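Local coordinates for protein delta (Bacillus subtilis, PDB 3ZH9) that probably serves as the clamp-loader subunit that wrenches open the ring-shaped beta sliding clamp so that it can be loaded onto primed DNA, at residues D4-L9 with Q29-R34; T38-E43 with R75-V80; K45-S50 with F69-E74. All coordinates share one frame; numbering follows the deposited sequence.

Interaction 1 of 3, residues D4-L9 with Q29-R34; sequences DVWKSL and QETVSR
Trp6 reaches from helix 2-10 to helix 25-39 and is gripped at one face and one edge. The guanidinium of Arg34 lies flat on the indole, planes 8° apart, with CZ 3.9 Å from the six-membered ring centroid in a cation-pi contact. Its extended chain (chi3 -173°) carries NE over the indole, and Arg34 CD makes a CH-pi contact 3.6 Å from the five-membered ring centroid. In the ring plane, Trp6 NE1 donates a nearly straight 2.8 Å bond to Thr31 OG1, which with the stacked guanidinium helps to fix the indole's rotation. Glu30 CG packs 3.3 Å from Trp6 CZ2. Alongside, Val5 CG1 meets Thr31 CG2 at 3.8 Å, and Leu9 CD1 touches Arg34 CB. Further out, the anti lone pair of Glu30 OE2 holds Arg34 NE at 2.8 Å in a salt bridge, and a water links Arg34 NH1 to Trp6 O. Thr31 OG1 also bonds to Leu27 O. Segments 4-9 and 29-34 run nearly parallel (axes 13° apart); Phe186 of helix 182-195 packs on Trp6, Glu30 and Arg34, while Val5 and Thr31 rest on Met141 of strand 139-142. The N-terminal helix thus packs on the one following strand 17-21, the first of the parallel sheet in this AAA+-like domain.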
ATOM      1  N   ASP A   4     -11.492 -12.756  -5.415  1.00 29.57           N
ATOM      2  CA  ASP A   4     -12.697 -13.544  -5.147  1.00 33.68           C
ATOM      3  C   ASP A   4     -13.842 -12.579  -4.823  1.00 39.99           C
ATOM      4  O   ASP A   4     -14.908 -12.623  -5.433  1.00 36.93           O
ATOM      5  CB  ASP A   4     -12.406 -14.509  -4.000  1.00 37.08           C
ATOM      6  CG  ASP A   4     -13.644 -15.276  -3.510  1.00 65.20           C
ATOM      7  OD1 ASP A   4     -14.421 -15.837  -4.320  1.00 67.32           O
ATOM      8  OD2 ASP A   4     -13.817 -15.337  -2.273  1.00 75.89           O
ATOM      9  N   VAL A   5     -13.599 -11.685  -3.875  1.00 39.92           N
ATOM     10  CA  VAL A   5     -14.571 -10.662  -3.552  1.00 35.60           C
ATOM     11  C   VAL A   5     -14.947  -9.818  -4.777  1.00 33.70           C
ATOM     12  O   VAL A   5     -16.129  -9.645  -5.061  1.00 34.09           O
ATOM     13  CB  VAL A   5     -14.108  -9.777  -2.380  1.00 35.74           C
ATOM     14  CG1 VAL A   5     -15.133  -8.643  -2.098  1.00 34.84           C
ATOM     15  CG2 VAL A   5     -13.932 -10.627  -1.150  1.00 36.53           C
ATOM     16  N   TRP A   6     -13.962  -9.313  -5.518  1.00 35.34           N
ATOM     17  CA  TRP A   6     -14.275  -8.415  -6.635  1.00 31.96           C
ATOM     18  C   TRP A   6     -15.146  -9.093  -7.677  1.00 37.00           C
ATOM     19  O   TRP A   6     -16.122  -8.519  -8.148  1.00 40.29           O
ATOM     20  CB  TRP A   6     -13.009  -7.841  -7.287  1.00 30.27           C
ATOM     21  CG  TRP A   6     -12.213  -6.935  -6.372  1.00 33.08           C
ATOM     22  CD1 TRP A   6     -12.495  -6.622  -5.067  1.00 34.09           C
ATOM     23  CD2 TRP A   6     -11.001  -6.238  -6.697  1.00 33.01           C
ATOM     24  NE1 TRP A   6     -11.534  -5.778  -4.562  1.00 38.29           N
ATOM     25  CE2 TRP A   6     -10.604  -5.529  -5.543  1.00 36.82           C
ATOM     26  CE3 TRP A   6     -10.216  -6.146  -7.851  1.00 37.31           C
ATOM     27  CZ2 TRP A   6      -9.461  -4.730  -5.516  1.00 32.60           C
ATOM     28  CZ3 TRP A   6      -9.075  -5.349  -7.819  1.00 40.40           C
ATOM     29  CH2 TRP A   6      -8.710  -4.656  -6.663  1.00 42.62           C
ATOM     30  N   LYS A   7     -14.796 -10.326  -8.020  1.00 35.13           N
ATOM     31  CA  LYS A   7     -15.572 -11.112  -8.969  1.00 40.27           C
ATOM     32  C   LYS A   7     -16.984 -11.412  -8.448  1.00 36.74           C
ATOM     33  O   LYS A   7     -17.954 -11.338  -9.201  1.00 35.98           O
ATOM     34  CB  LYS A   7     -14.829 -12.412  -9.273  1.00 44.35           C
ATOM     35  CG  LYS A   7     -15.386 -13.234 -10.415  1.00 50.59           C
ATOM     36  CD  LYS A   7     -14.522 -14.476 -10.611  1.00 59.54           C
ATOM     37  CE  LYS A   7     -14.958 -15.299 -11.814  1.00 71.96           C
ATOM     38  NZ  LYS A   7     -14.712 -14.588 -13.101  1.00 82.18           N
ATOM     39  N   SER A   8     -17.092 -11.745  -7.165  1.00 35.99           N
ATOM     40  CA  SER A   8     -18.399 -11.990  -6.534  1.00 37.32           C
ATOM     41  C   SER A   8     -19.326 -10.776  -6.652  1.00 33.33           C
ATOM     42  O   SER A   8     -20.488 -10.903  -7.035  1.00 39.82           O
ATOM     43  CB  SER A   8     -18.235 -12.324  -5.047  1.00 32.56           C
ATOM     44  OG  SER A   8     -17.735 -13.624  -4.892  1.00 43.96           O
ATOM     45  N   LEU A   9     -18.800  -9.603  -6.314  1.00 31.60           N
ATOM     46  CA  LEU A   9     -19.587  -8.380  -6.346  1.00 34.15           C
ATOM     47  C   LEU A   9     -20.144  -8.150  -7.742  1.00 41.79           C
ATOM     48  O   LEU A   9     -21.292  -7.732  -7.893  1.00 36.13           O
ATOM     49  CB  LEU A   9     -18.748  -7.177  -5.912  1.00 32.42           C
ATOM     50  CG  LEU A   9     -18.333  -7.169  -4.444  1.00 32.10           C
ATOM     51  CD1 LEU A   9     -17.470  -5.959  -4.145  1.00 33.37           C
ATOM     52  CD2 LEU A   9     -19.592  -7.168  -3.563  1.00 30.43           C
ATOM     53  N   GLN A  29      -9.278  -0.303   0.758  1.00 45.50           N
ATOM     54  CA  GLN A  29      -9.980   0.878   0.275  1.00 49.19           C
ATOM     55  C   GLN A  29     -10.669   0.584  -1.027  1.00 37.44           C
ATOM     56  O   GLN A  29     -11.822   0.943  -1.211  1.00 39.40           O
ATOM     57  CB  GLN A  29      -9.026   2.066   0.079  1.00 64.24           C
ATOM     58  CG  GLN A  29      -8.384   2.572   1.359  1.00 87.31           C
ATOM     59  CD  GLN A  29      -9.382   2.723   2.497  1.00102.65           C
ATOM     60  OE1 GLN A  29     -10.567   2.992   2.273  1.00108.51           O
ATOM     61  NE2 GLN A  29      -8.907   2.541   3.727  1.00105.07           N
ATOM     62  N   GLU A  30      -9.960  -0.062  -1.940  1.00 36.81           N
ATOM     63  CA  GLU A  30     -10.521  -0.327  -3.261  1.00 37.50           C
ATOM     64  C   GLU A  30     -11.749  -1.254  -3.158  1.00 38.65           C
ATOM     65  O   GLU A  30     -12.740  -1.080  -3.867  1.00 48.22           O
ATOM     66  CB  GLU A  30      -9.445  -0.916  -4.170  1.00 40.07           C
ATOM     67  CG  GLU A  30      -9.969  -1.423  -5.487  1.00 45.83           C
ATOM     68  CD  GLU A  30     -10.554  -0.316  -6.344  1.00 48.59           C
ATOM     69  OE1 GLU A  30     -10.278   0.865  -6.047  1.00 53.02           O
ATOM     70  OE2 GLU A  30     -11.281  -0.624  -7.314  1.00 43.85           O
ATOM     71  N   THR A  31     -11.685  -2.216  -2.244  1.00 38.89           N
ATOM     72  CA  THR A  31     -12.761  -3.195  -2.060  1.00 37.86           C
ATOM     73  C   THR A  31     -14.000  -2.555  -1.430  1.00 34.98           C
ATOM     74  O   THR A  31     -15.130  -2.797  -1.858  1.00 41.67           O
ATOM     75  CB  THR A  31     -12.271  -4.387  -1.187  1.00 35.34           C
ATOM     76  OG1 THR A  31     -11.164  -5.027  -1.841  1.00 38.03           O
ATOM     77  CG2 THR A  31     -13.397  -5.408  -0.952  1.00 32.60           C
ATOM     78  N   VAL A  32     -13.778  -1.744  -0.404  1.00 40.34           N
ATOM     79  CA  VAL A  32     -14.857  -0.996   0.226  1.00 45.10           C
ATOM     80  C   VAL A  32     -15.555  -0.137  -0.824  1.00 43.41           C
ATOM     81  O   VAL A  32     -16.776  -0.009  -0.840  1.00 39.39           O
ATOM     82  CB  VAL A  32     -14.315  -0.100   1.361  1.00 51.20           C
ATOM     83  CG1 VAL A  32     -15.292   1.024   1.680  1.00 51.95           C
ATOM     84  CG2 VAL A  32     -14.019  -0.934   2.593  1.00 53.33           C
ATOM     85  N   SER A  33     -14.763   0.438  -1.721  1.00 41.84           N
ATOM     86  CA  SER A  33     -15.307   1.273  -2.779  1.00 43.60           C
ATOM     87  C   SER A  33     -16.162   0.458  -3.756  1.00 42.79           C
ATOM     88  O   SER A  33     -17.239   0.896  -4.175  1.00 41.53           O
ATOM     89  CB  SER A  33     -14.170   1.996  -3.514  1.00 43.28           C
ATOM     90  OG  SER A  33     -14.689   2.864  -4.500  1.00 56.07           O
ATOM     91  N   ARG A  34     -15.689  -0.731  -4.122  1.00 38.84           N
ATOM     92  CA  ARG A  34     -16.463  -1.585  -5.020  1.00 39.44           C
ATOM     93  C   ARG A  34     -17.747  -2.055  -4.344  1.00 41.01           C
ATOM     94  O   ARG A  34     -18.771  -2.252  -5.002  1.00 44.09           O
ATOM     95  CB  ARG A  34     -15.634  -2.779  -5.509  1.00 36.62           C
ATOM     96  CG  ARG A  34     -14.650  -2.420  -6.635  1.00 35.16           C
ATOM     97  CD  ARG A  34     -13.549  -3.479  -6.781  1.00 37.37           C
ATOM     98  NE  ARG A  34     -12.527  -3.062  -7.738  1.00 43.95           N
ATOM     99  CZ  ARG A  34     -12.376  -3.567  -8.960  1.00 45.80           C
ATOM    100  NH1 ARG A  34     -13.181  -4.532  -9.397  1.00 38.10           N
ATOM    101  NH2 ARG A  34     -11.405  -3.115  -9.746  1.00 41.49           N
TER
HETATM  102  O   HOH W   1     -15.813  -5.747  -8.354  1.00 50.65           O

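Interaction 2 of 3, residues T38-E43 with R75-V80; sequences TVVDQE and RRLVIV
Val39, the last residue of helix 25-39, presses its CG2 methyl against Leu77 CB at 3.5 Å and carries most of the contact with the start of strand 76-81. Its chi1 of -33° lies away from a staggered value, which leaves CG2 between the backbone N and the carbonyl carbon, the crowded position, from which that methyl meets Leu77. Beside it, the CB atoms of Val39 and Arg75 lie 4.3 Å apart. Val40 is the first residue to leave helical geometry. It brings CG2 to 3.8 Å from Leu77 CB and 3.9 Å from Leu77 CD2, crossing the leucine side chain at about a right angle as Val39 does, so that one leucine receives methyls from two successive valines. Next along the chain, Asp41 makes a polar link through solvent: a water lies 3.1 Å from Asp41 OD2 and 2.9 Å from Arg75 O, placed to donate to both, although other acceptors compete for its protons. Arg76 points away from the helix end, and its guanidinium bonds to Thr68 O, Phe69 O and Phe47 O. Leu77 also packs on Ile35 and Arg36 of helix 25-39. Direct contact between the side chains of the two segments is thus apolar, which implies that methyl fit, rather than directional bonding, seats the helix end against the parallel sheet, with water bridging the polar margin.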
ATOM      1  N   THR A  38     -21.585  -1.075  -5.503  1.00 50.93           N
ATOM      2  CA  THR A  38     -22.555  -2.147  -5.684  1.00 43.88           C
ATOM      3  C   THR A  38     -23.882  -1.911  -4.925  1.00 45.24           C
ATOM      4  O   THR A  38     -24.953  -2.158  -5.470  1.00 42.73           O
ATOM      5  CB  THR A  38     -21.966  -3.528  -5.301  1.00 46.89           C
ATOM      6  OG1 THR A  38     -20.733  -3.744  -5.999  1.00 48.79           O
ATOM      7  CG2 THR A  38     -22.923  -4.629  -5.675  1.00 42.01           C
ATOM      8  N   VAL A  39     -23.829  -1.441  -3.680  1.00 46.10           N
ATOM      9  CA  VAL A  39     -25.064  -1.386  -2.886  1.00 51.99           C
ATOM     10  C   VAL A  39     -25.690   0.007  -2.767  1.00 49.55           C
ATOM     11  O   VAL A  39     -26.900   0.129  -2.622  1.00 58.53           O
ATOM     12  CB  VAL A  39     -24.895  -2.009  -1.465  1.00 52.47           C
ATOM     13  CG1 VAL A  39     -23.925  -3.158  -1.496  1.00 52.25           C
ATOM     14  CG2 VAL A  39     -24.417  -0.978  -0.487  1.00 64.20           C
ATOM     15  N   VAL A  40     -24.872   1.051  -2.821  1.00 48.89           N
ATOM     16  CA  VAL A  40     -25.354   2.409  -2.580  1.00 57.09           C
ATOM     17  C   VAL A  40     -25.702   3.157  -3.867  1.00 59.72           C
ATOM     18  O   VAL A  40     -24.989   3.057  -4.870  1.00 52.83           O
ATOM     19  CB  VAL A  40     -24.332   3.243  -1.772  1.00 56.85           C
ATOM     20  CG1 VAL A  40     -24.874   4.630  -1.497  1.00 60.19           C
ATOM     21  CG2 VAL A  40     -23.988   2.552  -0.473  1.00 50.74           C
ATOM     22  N   ASP A  41     -26.814   3.892  -3.825  1.00 60.02           N
ATOM     23  CA  ASP A  41     -27.234   4.763  -4.920  1.00 63.53           C
ATOM     24  C   ASP A  41     -26.991   6.198  -4.490  1.00 67.19           C
ATOM     25  O   ASP A  41     -27.377   6.599  -3.393  1.00 69.10           O
ATOM     26  CB  ASP A  41     -28.720   4.574  -5.232  1.00 71.69           C
ATOM     27  CG  ASP A  41     -29.098   3.113  -5.442  1.00 85.08           C
ATOM     28  OD1 ASP A  41     -28.845   2.578  -6.546  1.00 86.66           O
ATOM     29  OD2 ASP A  41     -29.663   2.505  -4.506  1.00 92.54           O
ATOM     30  N   GLN A  42     -26.352   6.981  -5.347  1.00 68.44           N
ATOM     31  CA  GLN A  42     -25.972   8.331  -4.956  1.00 76.11           C
ATOM     32  C   GLN A  42     -27.149   9.177  -4.467  1.00 76.38           C
ATOM     33  O   GLN A  42     -26.974  10.040  -3.606  1.00 75.90           O
ATOM     34  CB  GLN A  42     -25.218   9.034  -6.087  1.00 89.09           C
ATOM     35  CG  GLN A  42     -23.779   8.564  -6.238  1.00 98.71           C
ATOM     36  CD  GLN A  42     -22.900   8.997  -5.078  1.00104.46           C
ATOM     37  OE1 GLN A  42     -22.773  10.190  -4.793  1.00108.68           O
ATOM     38  NE2 GLN A  42     -22.291   8.026  -4.397  1.00100.84           N
ATOM     39  N   GLU A  43     -28.343   8.918  -5.001  1.00 73.76           N
ATOM     40  CA  GLU A  43     -29.523   9.711  -4.649  1.00 69.52           C
ATOM     41  C   GLU A  43     -29.973   9.490  -3.203  1.00 69.63           C
ATOM     42  O   GLU A  43     -30.673  10.329  -2.632  1.00 79.69           O
ATOM     43  CB  GLU A  43     -30.680   9.438  -5.619  1.00 63.44           C
ATOM     44  N   ARG A  75     -30.940  -1.813  -0.274  1.00 44.48           N
ATOM     45  CA  ARG A  75     -29.938  -2.196   0.706  1.00 39.03           C
ATOM     46  C   ARG A  75     -29.309  -0.993   1.370  1.00 40.08           C
ATOM     47  O   ARG A  75     -29.292   0.107   0.823  1.00 45.69           O
ATOM     48  CB  ARG A  75     -28.827  -3.043   0.066  1.00 47.31           C
ATOM     49  CG  ARG A  75     -29.143  -4.527  -0.081  1.00 51.94           C
ATOM     50  CD  ARG A  75     -27.887  -5.334   0.129  1.00 54.59           C
ATOM     51  NE  ARG A  75     -27.958  -6.705  -0.371  1.00 61.11           N
ATOM     52  CZ  ARG A  75     -27.802  -7.045  -1.648  1.00 64.90           C
ATOM     53  NH1 ARG A  75     -27.587  -6.113  -2.572  1.00 67.30           N
ATOM     54  NH2 ARG A  75     -27.882  -8.317  -2.007  1.00 68.33           N
ATOM     55  N   ARG A  76     -28.748  -1.245   2.544  1.00 39.29           N
ATOM     56  CA  ARG A  76     -28.061  -0.257   3.347  1.00 41.34           C
ATOM     57  C   ARG A  76     -26.608  -0.737   3.458  1.00 36.92           C
ATOM     58  O   ARG A  76     -26.348  -1.935   3.392  1.00 33.54           O
ATOM     59  CB  ARG A  76     -28.772  -0.219   4.699  1.00 45.00           C
ATOM     60  CG  ARG A  76     -28.052   0.396   5.840  1.00 47.44           C
ATOM     61  CD  ARG A  76     -28.904   0.273   7.097  1.00 42.61           C
ATOM     62  NE  ARG A  76     -30.133   1.065   7.026  1.00 42.61           N
ATOM     63  CZ  ARG A  76     -30.171   2.369   6.757  1.00 42.31           C
ATOM     64  NH1 ARG A  76     -29.053   3.037   6.520  1.00 38.21           N
ATOM     65  NH2 ARG A  76     -31.330   3.009   6.714  1.00 44.03           N
ATOM     66  N   LEU A  77     -25.662   0.192   3.569  1.00 36.68           N
ATOM     67  CA  LEU A  77     -24.257  -0.155   3.756  1.00 32.85           C
ATOM     68  C   LEU A  77     -23.740   0.435   5.059  1.00 38.84           C
ATOM     69  O   LEU A  77     -23.841   1.635   5.286  1.00 38.01           O
ATOM     70  CB  LEU A  77     -23.399   0.348   2.588  1.00 32.49           C
ATOM     71  CG  LEU A  77     -21.888   0.070   2.639  1.00 36.71           C
ATOM     72  CD1 LEU A  77     -21.588  -1.424   2.816  1.00 30.96           C
ATOM     73  CD2 LEU A  77     -21.224   0.589   1.372  1.00 40.23           C
ATOM     74  N   VAL A  78     -23.178  -0.405   5.915  1.00 36.85           N
ATOM     75  CA  VAL A  78     -22.665   0.066   7.191  1.00 34.19           C
ATOM     76  C   VAL A  78     -21.211  -0.351   7.316  1.00 38.28           C
ATOM     77  O   VAL A  78     -20.890  -1.544   7.279  1.00 36.90           O
ATOM     78  CB  VAL A  78     -23.457  -0.488   8.399  1.00 40.26           C
ATOM     79  CG1 VAL A  78     -22.723  -0.168   9.702  1.00 40.89           C
ATOM     80  CG2 VAL A  78     -24.897   0.058   8.426  1.00 41.59           C
ATOM     81  N   ILE A  79     -20.331   0.636   7.445  1.00 35.96           N
ATOM     82  CA  ILE A  79     -18.902   0.378   7.517  1.00 40.39           C
ATOM     83  C   ILE A  79     -18.379   0.676   8.915  1.00 41.24           C
ATOM     84  O   ILE A  79     -18.649   1.736   9.492  1.00 44.27           O
ATOM     85  CB  ILE A  79     -18.151   1.203   6.461  1.00 43.71           C
ATOM     86  CG1 ILE A  79     -18.657   0.836   5.066  1.00 40.91           C
ATOM     87  CG2 ILE A  79     -16.647   0.998   6.565  1.00 37.74           C
ATOM     88  CD1 ILE A  79     -18.129   1.731   3.994  1.00 42.35           C
ATOM     89  N   VAL A  80     -17.646  -0.282   9.460  1.00 39.72           N
ATOM     90  CA  VAL A  80     -17.136  -0.196  10.818  1.00 37.30           C
ATOM     91  C   VAL A  80     -15.633  -0.405  10.812  1.00 41.44           C
ATOM     92  O   VAL A  80     -15.155  -1.537  10.666  1.00 39.68           O
ATOM     93  CB  VAL A  80     -17.801  -1.251  11.726  1.00 40.99           C
ATOM     94  CG1 VAL A  80     -17.239  -1.173  13.115  1.00 44.02           C
ATOM     95  CG2 VAL A  80     -19.290  -1.034  11.757  1.00 48.01           C
TER
HETATM   96  O   HOH W   2     -29.279   1.771  -1.563  1.00 53.11           O

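Interaction 3 of 3, residues K45-S50 with F69-E74; sequences KDFNLS and FPFMGE
The loop leading into strand 76-81 is clasped to helix 45-48 by the side-chain amide of Asn48, which pairs with both backbone polar groups of Phe71. Phe71 N donates to Asn48 OD1 over 2.7 Å, almost straight and onto a lone pair in the carbonyl plane. Asn48 ND2 in turn donates to Phe71 O at 2.8 Å, reaching it 32° out of the plane of that carbonyl. Two bonds to one residue hold the amide flat and fix which end faces which way, and Asn48 OD1 also lies 3.3 Å from Pro70 CA. A leucine in place of Asn48 would probably leave Phe71 N and Phe71 O without these mates and let the loop shift away from the helix. The strand order of the parallel sheet, 2-3-4-1-5, is that of an AAA+ module, and this loop enters its third strand, 76-81. In the Escherichia coli delta subunit, the corresponding region carries hydrophobic residues that bind the beta clamp, so Phe71 and its loop neighbours may play a similar part. Beside the amide, Phe71 and Phe47 form a T-shaped pair, with centroids 5.0 Å apart and planes at 87°. The Phe71 edge comes over a Phe47 face, where Phe71 CE2 stands toward the rim, and Phe71 CD2 is 3.4 Å from Phe47 CD2. CG of Phe71 is anti to its backbone N (chi1 177°), on the side of Phe47. Met72 CG covers a face of the Phe71 ring.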
ATOM      1  N   LYS A  45     -27.561   8.163  -0.757  1.00 58.75           N
ATOM      2  CA  LYS A  45     -26.334   7.810  -0.034  1.00 54.92           C
ATOM      3  C   LYS A  45     -26.289   8.420   1.370  1.00 58.81           C
ATOM      4  O   LYS A  45     -25.682   7.854   2.288  1.00 62.45           O
ATOM      5  CB  LYS A  45     -25.085   8.174  -0.849  1.00 60.99           C
ATOM      6  CG  LYS A  45     -24.333   9.407  -0.352  1.00 67.36           C
ATOM      7  CD  LYS A  45     -23.215   9.808  -1.320  1.00 71.90           C
ATOM      8  CE  LYS A  45     -21.823   9.394  -0.845  1.00 69.69           C
ATOM      9  N   ASP A  46     -26.942   9.565   1.543  1.00 59.42           N
ATOM     10  CA  ASP A  46     -27.022  10.189   2.863  1.00 68.02           C
ATOM     11  C   ASP A  46     -27.793   9.314   3.853  1.00 66.70           C
ATOM     12  O   ASP A  46     -27.600   9.411   5.073  1.00 62.16           O
ATOM     13  CB  ASP A  46     -27.720  11.550   2.773  1.00 73.24           C
ATOM     14  CG  ASP A  46     -27.102  12.447   1.729  1.00 78.60           C
ATOM     15  OD1 ASP A  46     -25.856  12.439   1.587  1.00 78.74           O
ATOM     16  OD2 ASP A  46     -27.861  13.163   1.047  1.00 83.27           O
ATOM     17  N   PHE A  47     -28.687   8.481   3.325  1.00 58.14           N
ATOM     18  CA  PHE A  47     -29.592   7.710   4.162  1.00 45.31           C
ATOM     19  C   PHE A  47     -29.159   6.257   4.301  1.00 46.82           C
ATOM     20  O   PHE A  47     -29.447   5.617   5.309  1.00 50.74           O
ATOM     21  CB  PHE A  47     -31.004   7.768   3.589  1.00 47.67           C
ATOM     22  CG  PHE A  47     -31.403   9.131   3.125  1.00 53.23           C
ATOM     23  CD1 PHE A  47     -31.385  10.203   3.995  1.00 47.97           C
ATOM     24  CD2 PHE A  47     -31.780   9.346   1.814  1.00 59.93           C
ATOM     25  CE1 PHE A  47     -31.739  11.465   3.562  1.00 55.16           C
ATOM     26  CE2 PHE A  47     -32.141  10.603   1.380  1.00 62.82           C
ATOM     27  CZ  PHE A  47     -32.116  11.664   2.254  1.00 55.13           C
ATOM     28  N   ASN A  48     -28.468   5.740   3.291  1.00 46.57           N
ATOM     29  CA  ASN A  48     -28.218   4.299   3.219  1.00 47.37           C
ATOM     30  C   ASN A  48     -26.740   3.933   3.331  1.00 44.63           C
ATOM     31  O   ASN A  48     -26.342   2.791   3.085  1.00 43.57           O
ATOM     32  CB  ASN A  48     -28.830   3.730   1.940  1.00 40.26           C
ATOM     33  CG  ASN A  48     -30.347   3.797   1.942  1.00 45.17           C
ATOM     34  OD1 ASN A  48     -30.990   3.428   2.920  1.00 46.54           O
ATOM     35  ND2 ASN A  48     -30.926   4.272   0.846  1.00 51.69           N
ATOM     36  N   LEU A  49     -25.926   4.907   3.713  1.00 39.13           N
ATOM     37  CA  LEU A  49     -24.510   4.653   3.919  1.00 40.29           C
ATOM     38  C   LEU A  49     -24.094   5.221   5.258  1.00 47.25           C
ATOM     39  O   LEU A  49     -24.420   6.361   5.572  1.00 50.62           O
ATOM     40  CB  LEU A  49     -23.689   5.289   2.803  1.00 46.89           C
ATOM     41  CG  LEU A  49     -22.167   5.245   2.971  1.00 52.07           C
ATOM     42  CD1 LEU A  49     -21.669   3.821   3.236  1.00 46.54           C
ATOM     43  CD2 LEU A  49     -21.497   5.826   1.745  1.00 53.75           C
ATOM     44  N   SER A  50     -23.399   4.429   6.062  1.00 46.86           N
ATOM     45  CA  SER A  50     -22.879   4.931   7.328  1.00 47.31           C
ATOM     46  C   SER A  50     -21.483   4.393   7.545  1.00 51.67           C
ATOM     47  O   SER A  50     -21.211   3.213   7.290  1.00 43.70           O
ATOM     48  CB  SER A  50     -23.765   4.523   8.504  1.00 51.02           C
ATOM     49  OG  SER A  50     -25.130   4.636   8.172  1.00 64.41           O
ATOM     50  N   PHE A  69     -34.100  -0.450   8.392  1.00 43.07           N
ATOM     51  CA  PHE A  69     -34.444  -0.683   6.996  1.00 40.36           C
ATOM     52  C   PHE A  69     -33.753   0.346   6.112  1.00 46.89           C
ATOM     53  O   PHE A  69     -33.568   1.494   6.516  1.00 48.07           O
ATOM     54  CB  PHE A  69     -35.957  -0.584   6.766  1.00 41.70           C
ATOM     55  CG  PHE A  69     -36.754  -1.631   7.485  1.00 63.15           C
ATOM     56  CD1 PHE A  69     -36.182  -2.841   7.839  1.00 67.39           C
ATOM     57  CD2 PHE A  69     -38.088  -1.402   7.804  1.00 76.61           C
ATOM     58  CE1 PHE A  69     -36.919  -3.809   8.504  1.00 74.59           C
ATOM     59  CE2 PHE A  69     -38.833  -2.365   8.466  1.00 82.35           C
ATOM     60  CZ  PHE A  69     -38.244  -3.573   8.815  1.00 80.43           C
ATOM     61  N   PRO A  70     -33.381  -0.057   4.890  1.00 43.07           N
ATOM     62  CA  PRO A  70     -32.911   0.953   3.945  1.00 44.35           C
ATOM     63  C   PRO A  70     -34.017   1.964   3.671  1.00 49.05           C
ATOM     64  O   PRO A  70     -35.221   1.695   3.814  1.00 45.25           O
ATOM     65  CB  PRO A  70     -32.614   0.146   2.673  1.00 46.66           C
ATOM     66  CG  PRO A  70     -32.545  -1.281   3.115  1.00 46.68           C
ATOM     67  CD  PRO A  70     -33.471  -1.394   4.284  1.00 42.25           C
ATOM     68  N   PHE A  71     -33.603   3.149   3.267  1.00 49.77           N
ATOM     69  CA  PHE A  71     -34.561   4.196   3.017  1.00 48.86           C
ATOM     70  C   PHE A  71     -34.625   4.451   1.526  1.00 47.52           C
ATOM     71  O   PHE A  71     -33.650   4.908   0.922  1.00 50.24           O
ATOM     72  CB  PHE A  71     -34.176   5.458   3.799  1.00 46.47           C
ATOM     73  CG  PHE A  71     -35.079   6.629   3.547  1.00 47.54           C
ATOM     74  CD1 PHE A  71     -36.411   6.581   3.904  1.00 47.00           C
ATOM     75  CD2 PHE A  71     -34.588   7.780   2.960  1.00 54.95           C
ATOM     76  CE1 PHE A  71     -37.237   7.653   3.675  1.00 55.41           C
ATOM     77  CE2 PHE A  71     -35.411   8.865   2.736  1.00 52.54           C
ATOM     78  CZ  PHE A  71     -36.735   8.799   3.089  1.00 54.37           C
ATOM     79  N   MET A  72     -35.778   4.144   0.940  1.00 49.31           N
ATOM     80  CA  MET A  72     -35.983   4.301  -0.494  1.00 52.74           C
ATOM     81  C   MET A  72     -34.841   3.662  -1.266  1.00 55.57           C
ATOM     82  O   MET A  72     -34.287   4.253  -2.195  1.00 57.44           O
ATOM     83  CB  MET A  72     -36.126   5.775  -0.853  1.00 58.73           C
ATOM     84  CG  MET A  72     -37.366   6.413  -0.231  1.00 53.69           C
ATOM     85  SD  MET A  72     -37.527   8.167  -0.565  1.00 92.43           S
ATOM     86  CE  MET A  72     -39.108   8.501   0.206  1.00275.15           C
ATOM     87  N   GLY A  73     -34.494   2.448  -0.855  1.00 49.72           N
ATOM     88  CA  GLY A  73     -33.423   1.691  -1.467  1.00 52.41           C
ATOM     89  C   GLY A  73     -33.602   0.239  -1.092  1.00 60.03           C
ATOM     90  O   GLY A  73     -34.381  -0.074  -0.190  1.00 62.67           O
ATOM     91  N   GLU A  74     -32.885  -0.647  -1.776  1.00 62.38           N
ATOM     92  CA  GLU A  74     -32.995  -2.078  -1.525  1.00 61.70           C
ATOM     93  C   GLU A  74     -32.075  -2.491  -0.388  1.00 51.25           C
ATOM     94  O   GLU A  74     -32.381  -3.404   0.370  1.00 53.12           O
ATOM     95  CB  GLU A  74     -32.650  -2.881  -2.788  1.00 60.67           C
TER

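From the N terminus, interaction 1 closes first, laying helix 2-10 along helix 25-39 around a loop that contains strand 17-21. The same helix then runs on into interaction 2, where its C-terminal end meets the start of strand 76-81; the two contacts touch through Val32 and Ile79 and through Leu9 and Thr38. Interaction 2 closes a longer loop, and interaction 3 is nested inside it, joining helix 45-48 to the connection between helix 59-66 and strand 76-81. The centres of interactions 2 and 3 are about 6 Å apart, and Arg76 spans both. Strands 49-53 and 76-81 are neighbours, 49-53 being an outermost strand of the sheet; the contacts thus join the N-terminal helix, helix 25-39 and this side of the sheet.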